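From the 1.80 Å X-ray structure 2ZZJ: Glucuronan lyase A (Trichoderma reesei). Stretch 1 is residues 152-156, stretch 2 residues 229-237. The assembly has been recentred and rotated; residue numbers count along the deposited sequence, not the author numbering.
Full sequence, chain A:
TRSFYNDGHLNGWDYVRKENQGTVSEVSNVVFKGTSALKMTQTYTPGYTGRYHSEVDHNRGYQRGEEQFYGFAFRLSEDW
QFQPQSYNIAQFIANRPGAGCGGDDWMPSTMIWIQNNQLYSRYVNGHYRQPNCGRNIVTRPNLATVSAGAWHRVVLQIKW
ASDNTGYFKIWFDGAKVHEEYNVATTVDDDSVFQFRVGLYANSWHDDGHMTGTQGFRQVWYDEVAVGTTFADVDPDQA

Stretch 1 152-156: HRVVL
Stretch 2 229-237: TFADVDPDQ

Residues 152-156 form an extended β-strand, with phi between -129° and -112° and psi between 126° and 154°, so successive side chains alternate: Arg153 and Val155 point toward the second stretch, while His152, Val154 and Leu156 point away. Residues 229-237 are compact. Thr229, at phi/psi -133/163, precedes a weakly bonded helix at about 230-233, in which Phe230, Ala231 and Asp232 have phi near -60° and psi from -49° to -31°. Val233 (-114/-11) and Asp234 (-65/113) lead the chain out, and a type I turn spans Asp234 to Gln237, with Pro235 at -60/-19 and Asp236 at -88/7. Phe230 O accepts from Val233 N at 3.0 Å and from Asp234 N at 2.8 Å; the turn is closed by Gln237 N to Asp234 O, 3.2 Å. In register, the CA of Arg153 lies 6.3 Å from the CA of Pro235, and the CA of Val155 lies 6.2 Å from the CA of Asp234.

Val155, in the t rotamer, is the apolar centre of the contact. Its CG1 lies 3.7 Å from Phe230 CE1 and 3.7 Å from Val233 CG2, while its CG2 lies 3.9 Å from Pro235 CD. A branched, wholly apolar side chain suits this buried site, filling space without leaving a polar group unpaired. Phe230 (chi1 t, chi2 96°) starts sideways, but its long side chain brings the ring nearer the strand, where it meets the valine methyl obliquely. Val233, in m, points toward the strand.

Pro235 suits the second position of the turn because its ring holds phi near -60°; the same ring, with C-gamma exo pucker, offers CB to Arg153 CG at 3.9 Å. Beyond this aliphatic contact, Arg153 bends through chi1 m, chi2 p and chi3 p, with chi4 at -157°, to reach the exposed Asp236. Arg153 NE donates to Asp236 OD2 at 2.8 Å and 176°, a nearly linear hydrogen bond within a salt bridge. The carboxylate oxygen sits at the guanidinium edge, near its plane, and Asp236 adopts m with chi2 -32°.

Asp234, in t with chi2 14°, braces the turn with both carboxylate oxygens: OD1 accepts from Asp236 N at 2.9 Å, and OD2 from Gln237 NE2 at 2.9 Å. Gln237 uses chi1 p, chi2 t and chi3 -62° for this return. Thr229, in p, caps the helix, its OG1 accepting from Asp232 N at 3.1 Å. Together the two stretches bury 333 Å², summed over both sides.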

# COMPACT_ATOMS: atom_id res chain seq x y z
N HIS A 152 6.26 8.42 -9.48
CA HIS A 152 5.49 9.23 -8.53
C HIS A 152 5.97 8.98 -7.11
O HIS A 152 6.52 7.95 -6.84
CB HIS A 152 4.01 8.89 -8.64
CG HIS A 152 3.47 9.18 -10.01
ND1 HIS A 152 3.40 10.46 -10.53
CD2 HIS A 152 2.97 8.35 -10.96
CE1 HIS A 152 2.89 10.41 -11.75
NE2 HIS A 152 2.60 9.14 -12.03
N ARG A 153 5.78 9.97 -6.23
CA ARG A 153 6.34 9.93 -4.92
C ARG A 153 5.24 10.21 -3.93
O ARG A 153 4.56 11.25 -4.02
CB ARG A 153 7.46 11.00 -4.77
CG ARG A 153 8.69 10.77 -5.68
CD ARG A 153 8.54 11.39 -7.09
NE ARG A 153 8.36 12.84 -7.07
CZ ARG A 153 7.77 13.53 -8.06
NH1 ARG A 153 7.31 12.89 -9.15
NH2 ARG A 153 7.64 14.85 -7.97
N VAL A 154 5.09 9.30 -2.97
CA VAL A 154 3.96 9.32 -2.04
C VAL A 154 4.55 9.45 -0.64
O VAL A 154 5.53 8.75 -0.30
CB VAL A 154 3.12 8.00 -2.10
CG1 VAL A 154 2.05 7.97 -0.99
CG2 VAL A 154 2.47 7.81 -3.48
N VAL A 155 4.00 10.40 0.13
CA VAL A 155 4.35 10.53 1.54
C VAL A 155 3.06 10.50 2.34
O VAL A 155 2.06 11.19 1.97
CB VAL A 155 5.17 11.79 1.85
CG1 VAL A 155 5.45 11.88 3.38
CG2 VAL A 155 6.50 11.83 1.06
N LEU A 156 3.05 9.68 3.40
CA LEU A 156 1.93 9.63 4.33
C LEU A 156 2.41 10.13 5.68
O LEU A 156 3.49 9.77 6.14
CB LEU A 156 1.39 8.21 4.50
CG LEU A 156 1.24 7.33 3.25
CD1 LEU A 156 0.84 5.89 3.65
CD2 LEU A 156 0.21 7.90 2.37
N THR A 229 9.87 12.07 10.65
CA THR A 229 9.69 13.38 10.01
C THR A 229 9.39 13.20 8.52
O THR A 229 9.64 12.12 7.97
CB THR A 229 10.93 14.29 10.19
OG1 THR A 229 12.03 13.82 9.39
CG2 THR A 229 11.37 14.30 11.68
N PHE A 230 8.87 14.25 7.88
CA PHE A 230 8.68 14.23 6.43
C PHE A 230 10.01 14.02 5.70
O PHE A 230 10.11 13.17 4.77
CB PHE A 230 8.03 15.59 6.01
CG PHE A 230 7.68 15.67 4.54
CD1 PHE A 230 6.39 15.40 4.09
CD2 PHE A 230 8.64 16.07 3.61
CE1 PHE A 230 6.08 15.47 2.71
CE2 PHE A 230 8.33 16.18 2.23
CZ PHE A 230 7.04 15.85 1.78
N ALA A 231 11.04 14.80 6.06
CA ALA A 231 12.34 14.68 5.37
C ALA A 231 12.93 13.26 5.50
O ALA A 231 13.67 12.83 4.61
CB ALA A 231 13.36 15.72 5.89
N ASP A 232 12.65 12.57 6.60
CA ASP A 232 13.15 11.20 6.75
C ASP A 232 12.67 10.29 5.61
O ASP A 232 13.41 9.42 5.15
CB ASP A 232 12.67 10.56 8.05
CG ASP A 232 13.45 10.99 9.23
OD1 ASP A 232 14.65 11.28 9.09
OD2 ASP A 232 12.87 10.97 10.32
N VAL A 233 11.44 10.51 5.16
CA VAL A 233 10.81 9.57 4.20
C VAL A 233 10.55 10.10 2.81
O VAL A 233 10.16 9.35 1.93
CB VAL A 233 9.50 8.96 4.76
CG1 VAL A 233 9.72 8.45 6.17
CG2 VAL A 233 8.31 9.95 4.71
N ASP A 234 10.69 11.41 2.62
CA ASP A 234 10.40 12.03 1.32
C ASP A 234 11.36 11.52 0.24
O ASP A 234 12.58 11.77 0.30
CB ASP A 234 10.51 13.57 1.46
CG ASP A 234 10.34 14.30 0.14
OD1 ASP A 234 9.87 13.68 -0.84
OD2 ASP A 234 10.66 15.51 0.11
N PRO A 235 10.85 10.77 -0.75
CA PRO A 235 11.82 10.28 -1.77
C PRO A 235 12.56 11.37 -2.52
O PRO A 235 13.60 11.09 -3.14
CB PRO A 235 10.93 9.53 -2.77
CG PRO A 235 9.64 9.16 -1.97
CD PRO A 235 9.46 10.33 -1.01
N ASP A 236 12.03 12.59 -2.49
CA ASP A 236 12.54 13.73 -3.27
C ASP A 236 13.63 14.54 -2.58
O ASP A 236 14.06 15.60 -3.07
CB ASP A 236 11.38 14.65 -3.65
CG ASP A 236 10.57 14.11 -4.83
OD1 ASP A 236 11.16 13.44 -5.71
OD2 ASP A 236 9.35 14.35 -4.88
N GLN A 237 14.09 14.06 -1.44
CA GLN A 237 15.25 14.72 -0.82
C GLN A 237 16.07 13.66 -0.12
O GLN A 237 15.68 12.50 -0.05
CB GLN A 237 14.79 15.83 0.15
CG GLN A 237 13.90 15.34 1.23
CD GLN A 237 13.49 16.47 2.16
OE1 GLN A 237 14.34 17.09 2.81
NE2 GLN A 237 12.21 16.74 2.21